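Catalase-3 (Neurospora crassa, PDB 4AJ9) uses heme to break hydrogen peroxide down into oxygen and water, consistent with a role in protecting the cell from peroxide damage. Local coordinates at residues Ile199-Arg204 with Arg256-Asp261; Trp230-Gly235 with Pro269-Ala274; Gly235-Val240 with Lys666-Leu671; Pro527-Leu532 with Asp558-Thr563. All coordinates share one frame; numbering follows the deposited sequence.

Contact 1 (Ile199-Arg204 with Arg256-Asp261); sequences IPRSYR and RQDLWD
R204 and R201 converge on the carboxylate of D258, forming a buried salt-bridge network. R204 comes side-on with two nitrogens, NE giving D258 OD1 a nearly straight 2.6 Å bond and NH2 reaching D258 OD2 at 2.8 Å, both on the syn side, with the two flat groups only 25° apart. The R201 guanidinium is instead turned almost perpendicular to the carboxylate plane, and its NH1 meets D258 OD2 at 2.9 Å from above that plane. One water donates to D258 OD1 and accepts from Y203 N. An alanine in place of R204 would probably cost D258 its side-on, two-nitrogen partner, leaving the carboxylate to R201 and waters and less firmly fixed in rotation. R201 is shared with D586, which lies in the C-terminal domain. Outward from the charges, Y203 CD2, at the ring edge, lies 3.9 Å from L259 CD2, and Y203 OH is joined to R256 NE by another water. R256 also pairs with E165 of the second subunit. The Y203 side chain lies about 9 Å from the heme and stacks on F103. Helix 254-264 thus lies against the loop between helix 187-193 and strand 208-209, and strand 68-77 touches Y203 and R256.

Contact 2 (Trp230-Gly235 with Pro269-Ala274); sequences WKTKQG and PSWELA
Q234 reaches across to the backbone of S270 with both ends of its amide. From CB, which makes no close contact across the strands, the chain runs to CG, anti to the carbonyl carbon, and bends at chi2 (68°). CD then lies 3.5 Å from S270 N, OE1 accepts from S270 N at 2.9 Å in a nearly straight bond, and NE2 donates to S270 O at 3.0 Å while also bonding to R204 O. K233 N reaches S270 O from the opposite face of that carbonyl, so the oxygen is held by two donors. NE2 also packs on P269 CB. These bonds prolong an antiparallel pairing of strands 223-232 and 270-278, part of the antiparallel beta-sheet of the catalase heme domain: K231 and E272 form a hydrogen-bonded pair, flanked by the non-hydrogen-bonded pairs W230 with L273 and T232 with W271. T232 OG1, also hydrogen-bonded to R204 O, accepts from Q234 N, an ST turn where the strand ends. On the face carrying the tryptophans, L273 CD1 sits over the six-membered ring of W230, 3.8 Å from its centroid, a CH-pi contact. W230 CE3 touches W271 CB at 3.7 Å, and W271 NE1 donates to M206 O. F122 stacks on W230 and meets W271 edge-to-face.

Contact 3 (Gly235-Val240 with Lys666-Leu671); sequences GKAALV and KVFKFL
A237 and A238 meet F668 and K669 in the closest part of this contact, a buried seam between the catalase domain and the C-terminal domain of the long catalases. A237 CB lies over one face of the F668 ring, 4.3 Å from its centroid and displaced toward the CD2-CE2 rim, a CH-pi contact. The same ring offers its edge to A238 O, which lies near the ring plane at 3.7 Å from F668 CE2. F668 follows the end of helix 654-667 with positive phi (75°), and its CG stands anti to the backbone N (chi1 -170°). Beside it the K669 chain, bent at chi2 and chi3, brings CE to 3.5 Å from A238 O and 4.0 Å from L239 CA. Toward V240 the fit is looser: V240 CG1 stays 4.3 Å from K669 CE, and the L239 side chain comes no nearer than 4.9 Å to 666-671. At the far end K666 and V667 are exposed and take no part in the touching. V240 sits at the N-cap position of helix 241-250. The ammonium of K669 passes this seam to form a salt bridge with E243 on that helix and to donate to W623 O. No hydrogen bond joins the two segments directly; they meet through van der Waals and CH-pi contacts, and K669, its charge settled on a catalase-domain glutamate, adds a charged tie to an otherwise largely apolar meeting.

Contact 4 (Pro527-Leu532 with Asp558-Thr563); sequences PTIATL and DGLKVT
T531 N and K561 N each bond across the gap, to G559 O at 2.8 Å and to L532 O at 2.9 Å, so that the type II turn from I529 to L532 is tied to the loop entering strand 561-566. L532 N closes the turn on I529 O, and T528 OG1 accepts from A530 N in an ST turn just ahead of it. G559 has positive phi, which favours glycine, and a CB modelled there would point toward the turn and come to 3.6 Å from A530 CA. The side-chain packing centres on L560 CD2. L560 CD2 is packed by I529 CD1 at 3.7 Å and L532 CB at 4.0 Å, and lies 3.2 Å from the polar I529 O. I529 CG1 lies between the backbone N and the carbonyl carbon (chi1 63°), and beyond it CD1 touches D558 OD2 at 3.3 Å, the two side chains crossing at about a right angle. An alanine in place of I529 would probably open a gap beside L560 CD2 and leave D558 OD2 without its methyl neighbour. That carboxylate also lies close to the like charge of E662, on helix 654-667. T531 OG1 bonds to R204 NH2 of the catalase domain. The contact lies where two neighbouring strands of the parallel six-stranded sheet begin, 533-537 following the turn and 561-566 following the loop. Helix 654-667 packs on I529 and L560 through L665, and helix 544-557 places L555 against L560 and V562.

The four contacts form a chain of neighbours with centres 13 to 18 Å apart. Contacts 1 and 2 lie within the catalase domain, joined by helix 254-264 running on to strand 270-278. Contact 4 lies in the C-terminal domain, at the start of its parallel sheet, and contact 3 bridges the two domains across 425 intervening residues, within which contact 4 falls. In sequence, the segments of contacts 1, 2 and 3 alternate, and contacts 2 and 3 share G235. Bonds from R204 tie contact 1 to contacts 2 and 4, and P527 packs against 233-235, so the C-terminal domain is fastened at several points to the heme-bearing one.

Contact 1 (Ile199-Arg204 with Arg256-Asp261)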
# COMPACT_ATOMS: atom_id res chain seq x y z
N ILE C 199 -31.89 -17.42 4.58
CA ILE C 199 -31.59 -18.44 3.57
C ILE C 199 -32.48 -18.34 2.32
O ILE C 199 -33.23 -19.27 1.98
CB ILE C 199 -31.68 -19.87 4.15
CG1 ILE C 199 -32.99 -20.07 4.94
CG2 ILE C 199 -30.51 -20.15 5.04
CD1 ILE C 199 -33.15 -21.49 5.53
N PRO C 200 -32.37 -17.21 1.61
CA PRO C 200 -33.17 -16.95 0.42
C PRO C 200 -32.84 -17.94 -0.67
O PRO C 200 -31.71 -18.46 -0.74
CB PRO C 200 -32.73 -15.54 -0.00
CG PRO C 200 -31.37 -15.38 0.60
CD PRO C 200 -31.45 -16.09 1.91
N ARG C 201 -33.82 -18.20 -1.53
CA ARG C 201 -33.66 -19.07 -2.69
C ARG C 201 -32.71 -18.46 -3.71
O ARG C 201 -31.97 -19.18 -4.39
CB ARG C 201 -35.04 -19.35 -3.31
CG ARG C 201 -35.01 -19.79 -4.76
CD ARG C 201 -34.22 -21.09 -4.97
NE ARG C 201 -34.38 -21.52 -6.35
CZ ARG C 201 -33.70 -21.00 -7.37
NH1 ARG C 201 -32.78 -20.06 -7.14
NH2 ARG C 201 -33.92 -21.43 -8.60
N SER C 202 -32.71 -17.13 -3.82
CA SER C 202 -31.76 -16.44 -4.70
C SER C 202 -31.77 -14.95 -4.41
O SER C 202 -32.63 -14.47 -3.67
CB SER C 202 -32.12 -16.66 -6.17
OG SER C 202 -33.09 -15.72 -6.59
N TYR C 203 -30.81 -14.23 -5.00
CA TYR C 203 -30.77 -12.77 -4.88
C TYR C 203 -32.04 -12.21 -5.50
O TYR C 203 -32.56 -11.19 -5.06
CB TYR C 203 -29.58 -12.20 -5.65
CG TYR C 203 -28.20 -12.65 -5.18
CD1 TYR C 203 -27.94 -12.92 -3.84
CD2 TYR C 203 -27.15 -12.75 -6.09
CE1 TYR C 203 -26.64 -13.33 -3.43
CE2 TYR C 203 -25.89 -13.14 -5.69
CZ TYR C 203 -25.64 -13.41 -4.37
OH TYR C 203 -24.35 -13.80 -4.02
N ARG C 204 -32.52 -12.89 -6.54
CA ARG C 204 -33.68 -12.43 -7.30
C ARG C 204 -34.98 -12.55 -6.52
O ARG C 204 -35.98 -11.90 -6.85
CB ARG C 204 -33.79 -13.20 -8.62
CG ARG C 204 -32.57 -13.04 -9.52
CD ARG C 204 -32.69 -13.88 -10.78
NE ARG C 204 -32.89 -15.29 -10.49
CZ ARG C 204 -33.96 -16.00 -10.85
NH1 ARG C 204 -34.95 -15.43 -11.53
NH2 ARG C 204 -34.04 -17.28 -10.52
N ARG C 256 -24.74 -16.81 -7.05
CA ARG C 256 -24.12 -16.07 -8.14
C ARG C 256 -24.37 -16.77 -9.48
O ARG C 256 -24.50 -16.10 -10.50
CB ARG C 256 -22.62 -15.80 -7.91
CG ARG C 256 -21.72 -17.01 -7.85
CD ARG C 256 -20.24 -16.56 -7.74
NE ARG C 256 -20.03 -15.68 -6.59
CZ ARG C 256 -18.85 -15.18 -6.22
NH1 ARG C 256 -17.76 -15.46 -6.92
NH2 ARG C 256 -18.77 -14.40 -5.15
N GLN C 257 -24.44 -18.10 -9.48
CA GLN C 257 -24.80 -18.81 -10.71
C GLN C 257 -26.26 -18.51 -11.11
O GLN C 257 -26.56 -18.31 -12.29
CB GLN C 257 -24.58 -20.33 -10.56
CG GLN C 257 -24.72 -21.10 -11.87
CD GLN C 257 -23.51 -20.93 -12.79
OE1 GLN C 257 -22.41 -21.40 -12.48
NE2 GLN C 257 -23.71 -20.27 -13.93
N ASP C 258 -27.16 -18.50 -10.13
CA ASP C 258 -28.58 -18.25 -10.41
C ASP C 258 -28.77 -16.88 -11.09
O ASP C 258 -29.47 -16.76 -12.09
CB ASP C 258 -29.42 -18.35 -9.12
CG ASP C 258 -30.80 -17.75 -9.26
OD1 ASP C 258 -30.91 -16.50 -9.32
OD2 ASP C 258 -31.78 -18.52 -9.32
N LEU C 259 -28.12 -15.86 -10.56
CA LEU C 259 -28.23 -14.51 -11.12
C LEU C 259 -27.63 -14.45 -12.52
O LEU C 259 -28.23 -13.88 -13.45
CB LEU C 259 -27.50 -13.52 -10.20
CG LEU C 259 -27.46 -12.07 -10.66
CD1 LEU C 259 -28.87 -11.52 -10.78
CD2 LEU C 259 -26.63 -11.24 -9.68
N TRP C 260 -26.45 -15.03 -12.67
CA TRP C 260 -25.77 -15.06 -13.96
C TRP C 260 -26.67 -15.73 -14.99
O TRP C 260 -26.80 -15.23 -16.10
CB TRP C 260 -24.45 -15.83 -13.87
CG TRP C 260 -23.60 -15.72 -15.11
CD1 TRP C 260 -23.65 -16.50 -16.23
CD2 TRP C 260 -22.57 -14.75 -15.34
NE1 TRP C 260 -22.71 -16.07 -17.15
CE2 TRP C 260 -22.04 -14.99 -16.63
CE3 TRP C 260 -22.05 -13.69 -14.59
CZ2 TRP C 260 -21.00 -14.23 -17.17
CZ3 TRP C 260 -21.01 -12.93 -15.14
CH2 TRP C 260 -20.51 -13.20 -16.41
N ASP C 261 -27.26 -16.86 -14.61
CA ASP C 261 -28.05 -17.67 -15.54
C ASP C 261 -29.33 -16.95 -15.95
O ASP C 261 -29.72 -16.97 -17.12
CB ASP C 261 -28.42 -19.04 -14.94
CG ASP C 261 -27.27 -20.02 -14.93
OD1 ASP C 261 -26.24 -19.78 -15.59
OD2 ASP C 261 -27.41 -21.06 -14.25
O HOH W 1 -33.09 -20.25 -11.33
O HOH W 2 -21.90 -14.85 -4.66
O HOH W 3 -29.36 -15.10 -7.48

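Contact 2 (Trp230-Gly235 with Pro269-Ala274)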
# COMPACT_ATOMS: atom_id res chain seq x y z
N TRP C 230 -37.01 -2.10 -1.87
CA TRP C 230 -37.01 -2.76 -3.17
C TRP C 230 -37.93 -3.96 -3.07
O TRP C 230 -37.75 -4.81 -2.20
CB TRP C 230 -35.61 -3.27 -3.56
CG TRP C 230 -34.58 -2.22 -3.90
CD1 TRP C 230 -33.48 -1.88 -3.17
CD2 TRP C 230 -34.52 -1.44 -5.10
NE1 TRP C 230 -32.75 -0.91 -3.83
CE2 TRP C 230 -33.38 -0.62 -5.01
CE3 TRP C 230 -35.34 -1.34 -6.23
CZ2 TRP C 230 -33.03 0.28 -6.01
CZ3 TRP C 230 -34.99 -0.44 -7.22
CH2 TRP C 230 -33.84 0.35 -7.11
N LYS C 231 -38.91 -4.04 -3.96
CA LYS C 231 -39.89 -5.12 -3.94
C LYS C 231 -39.62 -6.05 -5.11
O LYS C 231 -39.69 -5.65 -6.27
CB LYS C 231 -41.31 -4.56 -4.02
CG LYS C 231 -41.69 -3.63 -2.86
CD LYS C 231 -41.65 -4.35 -1.53
CE LYS C 231 -42.79 -5.34 -1.38
NZ LYS C 231 -42.67 -6.16 -0.14
N THR C 232 -39.27 -7.30 -4.83
CA THR C 232 -38.90 -8.21 -5.90
C THR C 232 -40.11 -8.55 -6.78
O THR C 232 -41.18 -8.92 -6.27
CB THR C 232 -38.23 -9.49 -5.38
OG1 THR C 232 -38.10 -10.42 -6.46
CG2 THR C 232 -39.06 -10.12 -4.27
N LYS C 233 -39.96 -8.40 -8.09
CA LYS C 233 -41.03 -8.79 -9.01
C LYS C 233 -41.03 -10.30 -9.23
O LYS C 233 -41.94 -10.84 -9.87
CB LYS C 233 -40.92 -8.05 -10.34
CG LYS C 233 -40.94 -6.51 -10.21
CD LYS C 233 -42.13 -6.05 -9.39
CE LYS C 233 -43.45 -6.43 -10.06
NZ LYS C 233 -44.63 -6.21 -9.17
N GLN C 234 -40.01 -10.97 -8.71
CA GLN C 234 -39.93 -12.43 -8.80
C GLN C 234 -40.61 -13.11 -7.60
O GLN C 234 -40.87 -14.30 -7.63
CB GLN C 234 -38.46 -12.89 -8.95
CG GLN C 234 -37.79 -12.50 -10.27
CD GLN C 234 -37.56 -11.00 -10.42
OE1 GLN C 234 -37.95 -10.39 -11.42
NE2 GLN C 234 -36.91 -10.40 -9.43
N GLY C 235 -40.93 -12.33 -6.56
CA GLY C 235 -41.50 -12.87 -5.34
C GLY C 235 -40.44 -13.34 -4.35
O GLY C 235 -39.37 -13.80 -4.75
N PRO C 269 -33.98 -10.12 -13.84
CA PRO C 269 -34.85 -9.88 -12.68
C PRO C 269 -35.16 -8.39 -12.51
O PRO C 269 -34.35 -7.55 -12.91
CB PRO C 269 -33.99 -10.40 -11.51
CG PRO C 269 -32.58 -10.14 -11.96
CD PRO C 269 -32.57 -10.31 -13.46
N SER C 270 -36.32 -8.09 -11.94
CA SER C 270 -36.71 -6.71 -11.65
C SER C 270 -37.11 -6.53 -10.19
O SER C 270 -37.49 -7.48 -9.52
CB SER C 270 -37.86 -6.25 -12.55
OG SER C 270 -37.46 -6.28 -13.90
N TRP C 271 -37.00 -5.28 -9.73
CA TRP C 271 -37.50 -4.87 -8.42
C TRP C 271 -38.12 -3.51 -8.59
O TRP C 271 -37.58 -2.65 -9.30
CB TRP C 271 -36.36 -4.72 -7.41
CG TRP C 271 -35.69 -5.98 -6.98
CD1 TRP C 271 -35.90 -6.67 -5.83
CD2 TRP C 271 -34.66 -6.69 -7.69
NE1 TRP C 271 -35.08 -7.76 -5.77
CE2 TRP C 271 -34.31 -7.80 -6.90
CE3 TRP C 271 -34.02 -6.49 -8.91
CZ2 TRP C 271 -33.34 -8.72 -7.30
CZ3 TRP C 271 -33.05 -7.40 -9.31
CH2 TRP C 271 -32.72 -8.50 -8.50
N GLU C 272 -39.25 -3.28 -7.93
CA GLU C 272 -39.80 -1.93 -7.92
C GLU C 272 -39.17 -1.16 -6.78
O GLU C 272 -38.96 -1.70 -5.69
CB GLU C 272 -41.34 -1.95 -7.85
CG GLU C 272 -41.98 -2.14 -9.23
CD GLU C 272 -43.47 -2.41 -9.18
OE1 GLU C 272 -44.00 -2.67 -8.08
OE2 GLU C 272 -44.11 -2.35 -10.25
N LEU C 273 -38.81 0.09 -7.04
CA LEU C 273 -38.36 0.99 -5.98
C LEU C 273 -39.60 1.62 -5.35
O LEU C 273 -40.39 2.24 -6.05
CB LEU C 273 -37.49 2.11 -6.55
CG LEU C 273 -36.93 3.08 -5.50
CD1 LEU C 273 -36.11 2.33 -4.45
CD2 LEU C 273 -36.08 4.15 -6.16
N ALA C 274 -39.75 1.46 -4.04
CA ALA C 274 -40.89 2.05 -3.35
C ALA C 274 -40.38 2.79 -2.13
O ALA C 274 -39.29 2.49 -1.63
CB ALA C 274 -41.88 0.97 -2.95

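Contact 3 (Gly235-Val240 with Lys666-Leu671)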
# COMPACT_ATOMS: atom_id res chain seq x y z
N GLY C 235 -40.93 -12.33 -6.56
CA GLY C 235 -41.50 -12.87 -5.34
C GLY C 235 -40.44 -13.34 -4.35
O GLY C 235 -39.37 -13.80 -4.75
N LYS C 236 -40.71 -13.21 -3.05
CA LYS C 236 -39.78 -13.72 -2.05
C LYS C 236 -39.86 -15.25 -1.92
O LYS C 236 -40.94 -15.82 -1.95
CB LYS C 236 -40.03 -13.06 -0.69
CG LYS C 236 -39.56 -11.60 -0.63
CD LYS C 236 -39.78 -10.99 0.74
CE LYS C 236 -41.28 -10.82 1.04
NZ LYS C 236 -41.50 -10.32 2.43
N ALA C 237 -38.70 -15.90 -1.81
CA ALA C 237 -38.67 -17.36 -1.66
C ALA C 237 -37.45 -17.75 -0.84
O ALA C 237 -36.42 -17.09 -0.91
CB ALA C 237 -38.61 -18.03 -3.04
N ALA C 238 -37.58 -18.81 -0.05
CA ALA C 238 -36.47 -19.25 0.79
C ALA C 238 -36.32 -20.76 0.81
O ALA C 238 -37.25 -21.51 0.51
CB ALA C 238 -36.63 -18.72 2.20
N LEU C 239 -35.12 -21.21 1.17
CA LEU C 239 -34.81 -22.61 1.29
C LEU C 239 -35.19 -23.07 2.70
O LEU C 239 -35.71 -22.28 3.48
CB LEU C 239 -33.30 -22.79 1.08
CG LEU C 239 -32.76 -22.15 -0.20
CD1 LEU C 239 -31.22 -22.26 -0.27
CD2 LEU C 239 -33.40 -22.78 -1.44
N VAL C 240 -34.94 -24.34 3.02
CA VAL C 240 -34.97 -24.79 4.42
C VAL C 240 -33.52 -25.04 4.86
O VAL C 240 -32.65 -25.25 4.02
CB VAL C 240 -35.87 -26.03 4.63
CG1 VAL C 240 -37.32 -25.69 4.27
CG2 VAL C 240 -35.39 -27.22 3.80
N LYS C 666 -45.34 -22.66 -8.10
CA LYS C 666 -45.84 -21.38 -7.61
C LYS C 666 -45.96 -21.37 -6.09
O LYS C 666 -45.61 -20.39 -5.44
CB LYS C 666 -47.19 -21.01 -8.26
CG LYS C 666 -47.08 -20.55 -9.71
CD LYS C 666 -48.35 -19.82 -10.18
CE LYS C 666 -48.09 -19.04 -11.47
NZ LYS C 666 -49.20 -18.10 -11.80
N VAL C 667 -46.45 -22.48 -5.52
CA VAL C 667 -46.48 -22.64 -4.06
C VAL C 667 -45.04 -22.70 -3.53
O VAL C 667 -44.73 -22.20 -2.44
CB VAL C 667 -47.21 -23.93 -3.67
CG1 VAL C 667 -47.21 -24.11 -2.17
CG2 VAL C 667 -48.65 -23.91 -4.22
N PHE C 668 -44.19 -23.35 -4.31
CA PHE C 668 -42.73 -23.42 -4.10
C PHE C 668 -42.23 -24.34 -2.98
O PHE C 668 -41.41 -25.23 -3.22
CB PHE C 668 -42.10 -22.03 -3.98
CG PHE C 668 -40.61 -22.07 -4.01
CD1 PHE C 668 -39.95 -22.30 -5.20
CD2 PHE C 668 -39.88 -21.95 -2.84
CE1 PHE C 668 -38.57 -22.38 -5.24
CE2 PHE C 668 -38.50 -22.04 -2.88
CZ PHE C 668 -37.84 -22.25 -4.08
N LYS C 669 -42.70 -24.13 -1.75
CA LYS C 669 -42.43 -25.07 -0.67
C LYS C 669 -43.74 -25.58 -0.08
O LYS C 669 -44.67 -24.80 0.18
CB LYS C 669 -41.61 -24.42 0.45
CG LYS C 669 -40.19 -24.03 0.05
CD LYS C 669 -39.33 -25.25 -0.25
CE LYS C 669 -37.87 -24.97 0.11
NZ LYS C 669 -36.97 -25.97 -0.51
N PHE C 670 -43.81 -26.88 0.12
CA PHE C 670 -44.99 -27.50 0.69
C PHE C 670 -44.80 -27.72 2.18
O PHE C 670 -44.21 -28.71 2.61
CB PHE C 670 -45.34 -28.77 -0.07
CG PHE C 670 -45.96 -28.49 -1.40
CD1 PHE C 670 -45.16 -28.16 -2.49
CD2 PHE C 670 -47.33 -28.48 -1.55
CE1 PHE C 670 -45.73 -27.87 -3.71
CE2 PHE C 670 -47.91 -28.18 -2.77
CZ PHE C 670 -47.10 -27.88 -3.86
N LEU C 671 -45.30 -26.77 2.96
CA LEU C 671 -45.00 -26.68 4.38
C LEU C 671 -45.71 -27.73 5.23
O LEU C 671 -45.46 -27.84 6.44
CB LEU C 671 -45.35 -25.28 4.91
CG LEU C 671 -44.61 -24.12 4.24
CD1 LEU C 671 -45.02 -22.78 4.87
CD2 LEU C 671 -43.10 -24.32 4.32

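Contact 4 (Pro527-Leu532 with Asp558-Thr563)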
# COMPACT_ATOMS: atom_id res chain seq x y z
N PRO C 527 -45.20 -15.10 -8.06
CA PRO C 527 -45.92 -14.44 -9.16
C PRO C 527 -45.54 -15.03 -10.50
O PRO C 527 -46.33 -14.98 -11.45
CB PRO C 527 -45.44 -12.98 -9.06
CG PRO C 527 -44.08 -13.07 -8.45
CD PRO C 527 -44.13 -14.25 -7.50
N THR C 528 -44.35 -15.60 -10.58
CA THR C 528 -43.90 -16.26 -11.79
C THR C 528 -43.01 -17.45 -11.46
O THR C 528 -42.35 -17.48 -10.42
CB THR C 528 -43.14 -15.28 -12.72
OG1 THR C 528 -42.74 -15.97 -13.91
CG2 THR C 528 -41.91 -14.71 -12.02
N ILE C 529 -43.00 -18.44 -12.35
CA ILE C 529 -42.10 -19.58 -12.18
C ILE C 529 -40.98 -19.58 -13.23
O ILE C 529 -40.18 -20.51 -13.29
CB ILE C 529 -42.86 -20.91 -12.19
CG1 ILE C 529 -43.53 -21.12 -13.55
CG2 ILE C 529 -43.87 -20.93 -11.04
CD1 ILE C 529 -43.93 -22.58 -13.82
N ALA C 530 -40.91 -18.51 -14.02
CA ALA C 530 -39.82 -18.37 -14.99
C ALA C 530 -38.47 -18.58 -14.30
O ALA C 530 -38.27 -18.15 -13.17
CB ALA C 530 -39.87 -17.01 -15.64
N THR C 531 -37.56 -19.26 -15.01
CA THR C 531 -36.21 -19.57 -14.53
C THR C 531 -36.13 -20.69 -13.50
O THR C 531 -35.05 -21.21 -13.26
CB THR C 531 -35.48 -18.36 -13.94
OG1 THR C 531 -35.90 -18.15 -12.58
CG2 THR C 531 -35.74 -17.10 -14.76
N LEU C 532 -37.24 -21.05 -12.86
CA LEU C 532 -37.17 -22.10 -11.85
C LEU C 532 -36.72 -23.42 -12.50
O LEU C 532 -36.90 -23.63 -13.70
CB LEU C 532 -38.48 -22.25 -11.08
CG LEU C 532 -38.88 -21.03 -10.25
CD1 LEU C 532 -40.02 -21.37 -9.30
CD2 LEU C 532 -37.69 -20.45 -9.48
N ASP C 558 -42.85 -23.16 -20.61
CA ASP C 558 -43.39 -22.32 -19.55
C ASP C 558 -42.28 -21.57 -18.83
O ASP C 558 -42.44 -21.12 -17.69
CB ASP C 558 -44.21 -23.17 -18.57
CG ASP C 558 -45.20 -22.35 -17.76
OD1 ASP C 558 -45.59 -21.25 -18.22
OD2 ASP C 558 -45.60 -22.81 -16.67
N GLY C 559 -41.13 -21.46 -19.49
CA GLY C 559 -40.03 -20.67 -18.99
C GLY C 559 -39.14 -21.34 -17.96
O GLY C 559 -38.32 -20.68 -17.34
N LEU C 560 -39.29 -22.66 -17.79
CA LEU C 560 -38.48 -23.41 -16.82
C LEU C 560 -37.14 -23.88 -17.39
O LEU C 560 -37.01 -24.11 -18.58
CB LEU C 560 -39.27 -24.62 -16.30
CG LEU C 560 -40.63 -24.30 -15.67
CD1 LEU C 560 -41.44 -25.57 -15.46
CD2 LEU C 560 -40.44 -23.56 -14.35
N LYS C 561 -36.14 -24.02 -16.51
CA LYS C 561 -34.83 -24.53 -16.88
C LYS C 561 -34.73 -25.98 -16.43
O LYS C 561 -34.67 -26.27 -15.24
CB LYS C 561 -33.72 -23.72 -16.21
CG LYS C 561 -32.33 -24.07 -16.72
CD LYS C 561 -31.24 -23.49 -15.81
CE LYS C 561 -29.89 -23.45 -16.52
NZ LYS C 561 -29.50 -24.79 -17.06
N VAL C 562 -34.71 -26.88 -17.40
CA VAL C 562 -34.86 -28.30 -17.11
C VAL C 562 -33.56 -29.05 -17.32
O VAL C 562 -32.89 -28.87 -18.33
CB VAL C 562 -35.96 -28.91 -18.00
CG1 VAL C 562 -36.17 -30.39 -17.68
CG2 VAL C 562 -37.26 -28.12 -17.84
N THR C 563 -33.19 -29.87 -16.35
CA THR C 563 -31.98 -30.68 -16.46
C THR C 563 -32.36 -32.15 -16.50
O THR C 563 -32.87 -32.69 -15.52
CB THR C 563 -31.05 -30.46 -15.25
OG1 THR C 563 -30.75 -29.07 -15.12
CG2 THR C 563 -29.74 -31.24 -15.42